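Local structure of putative transcriptional regulator (Streptomyces coelicolor A3, 2RA5) at residues H230-P234 and S235-F239. The protein is a putative GntR-family transcriptional regulator with a UTRA domain, and probably binds DNA to control gene expression. Numbering follows the deposited sequence.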
# COMPACT_ATOMS: atom_id res chain seq x y z
N HIS A 230 9.81 -3.92 -6.19
CA HIS A 230 10.45 -2.84 -5.45
C HIS A 230 10.46 -3.05 -3.94
O HIS A 230 9.58 -3.70 -3.39
CB HIS A 230 9.74 -1.52 -5.74
CG HIS A 230 9.53 -1.25 -7.19
ND1 HIS A 230 8.33 -0.84 -7.71
CD2 HIS A 230 10.39 -1.32 -8.24
CE1 HIS A 230 8.44 -0.66 -9.01
NE2 HIS A 230 9.70 -0.95 -9.36
N THR A 231 11.48 -2.47 -3.30
CA THR A 231 11.60 -2.42 -1.84
C THR A 231 11.77 -0.98 -1.36
O THR A 231 12.43 -0.16 -2.01
CB THR A 231 12.82 -3.21 -1.35
OG1 THR A 231 13.90 -3.00 -2.27
CG2 THR A 231 12.50 -4.69 -1.28
N TYR A 232 11.18 -0.68 -0.21
CA TYR A 232 11.26 0.66 0.35
C TYR A 232 11.60 0.61 1.83
O TYR A 232 11.00 -0.19 2.57
CB TYR A 232 9.93 1.38 0.20
CG TYR A 232 9.35 1.34 -1.18
CD1 TYR A 232 8.59 0.26 -1.61
CD2 TYR A 232 9.56 2.40 -2.07
CE1 TYR A 232 8.06 0.23 -2.89
CE2 TYR A 232 9.03 2.37 -3.34
CZ TYR A 232 8.28 1.29 -3.75
OH TYR A 232 7.75 1.28 -5.03
N ARG A 233 12.53 1.46 2.25
CA ARG A 233 12.83 1.66 3.68
C ARG A 233 11.64 2.33 4.37
O ARG A 233 11.36 3.50 4.10
CB ARG A 233 14.06 2.54 3.85
CG ARG A 233 15.30 2.05 3.12
CD ARG A 233 16.50 2.90 3.48
NE ARG A 233 16.78 2.84 4.91
CZ ARG A 233 17.48 3.76 5.57
NH1 ARG A 233 17.69 3.61 6.87
NH2 ARG A 233 17.96 4.82 4.94
N PRO A 234 10.92 1.58 5.24
CA PRO A 234 9.67 2.07 5.85
C PRO A 234 9.83 3.35 6.68
O PRO A 234 8.87 4.10 6.83
CB PRO A 234 9.21 0.89 6.74
CG PRO A 234 10.43 0.00 6.86
CD PRO A 234 11.15 0.16 5.55
N SER A 235 11.03 3.60 7.18
CA SER A 235 11.32 4.82 7.93
C SER A 235 11.50 6.00 6.98
O SER A 235 11.61 7.14 7.42
CB SER A 235 12.59 4.65 8.76
OG SER A 235 13.74 4.65 7.92
N ARG A 236 11.54 5.73 5.69
CA ARG A 236 11.90 6.76 4.72
C ARG A 236 10.81 7.00 3.68
O ARG A 236 10.84 7.98 2.92
CB ARG A 236 13.23 6.39 4.06
CG ARG A 236 14.46 7.01 4.71
CD ARG A 236 14.89 8.21 3.89
NE ARG A 236 15.49 9.28 4.69
CZ ARG A 236 14.79 10.19 5.36
NH1 ARG A 236 13.47 10.16 5.34
NH2 ARG A 236 15.42 11.12 6.06
N TYR A 237 9.84 6.10 3.64
CA TYR A 237 8.83 6.14 2.58
C TYR A 237 7.52 5.49 3.01
O TYR A 237 7.52 4.54 3.80
CB TYR A 237 9.36 5.41 1.32
CG TYR A 237 8.41 5.49 0.15
CD1 TYR A 237 8.46 6.57 -0.73
CD2 TYR A 237 7.45 4.50 -0.07
CE1 TYR A 237 7.59 6.66 -1.81
CE2 TYR A 237 6.56 4.58 -1.15
CZ TYR A 237 6.64 5.67 -2.02
OH TYR A 237 5.77 5.77 -3.08
N SER A 238 6.40 6.01 2.49
CA SER A 238 5.12 5.30 2.58
C SER A 238 4.18 5.65 1.42
O SER A 238 4.34 6.68 0.75
CB SER A 238 4.44 5.52 3.94
OG SER A 238 4.08 6.88 4.11
N PHE A 239 3.22 4.77 1.15
CA PHE A 239 2.30 5.02 0.05
C PHE A 239 1.18 5.90 0.54
O PHE A 239 0.43 5.54 1.43
CB PHE A 239 1.76 3.71 -0.54
CG PHE A 239 2.81 2.89 -1.23
CD1 PHE A 239 3.16 3.17 -2.55
CD2 PHE A 239 3.47 1.86 -0.57
CE1 PHE A 239 4.13 2.43 -3.20
CE2 PHE A 239 4.46 1.11 -1.22
CZ PHE A 239 4.78 1.40 -2.54
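Ser235 follows Pro234 round a tight reversal and puts its OG over one face of the Arg233 guanidinium, 4.2 Å from NH1. One residue on, the N of Arg236 donates to the Arg233 O at 2.7 Å; with Pro234 and Ser235 both in helical-type backbone conformations, this closes a type I beta turn. The two arginine side chains leave side by side, CB of Arg233 lying 3.9 Å from CB of Arg236, and Glu145 forms salt bridges with both, which probably eases their like charges. Next comes Tyr237: with CG anti to the backbone N (chi1 -176°), its ring swings back to Tyr232 in an offset stack, planes at 17° and CD2 to CD2 3.6 Å. Phe239 then brings CZ to 3.5 Å from CE1 of Tyr232, the two rings nearly perpendicular at 79°. An alanine in place of Tyr232 would probably leave Tyr237 without its stacking partner and Phe239 CZ without its neighbour, a gap where the phenol ring had packed. The backbone of Phe239 also pairs in an antiparallel ladder with a strand of the second subunit. A type I turn backed by an aromatic cluster thus follows strand 224-232 in the UTRA domain, the Tyr232 side chain about 5 Å from the bound meso-tartaric acid.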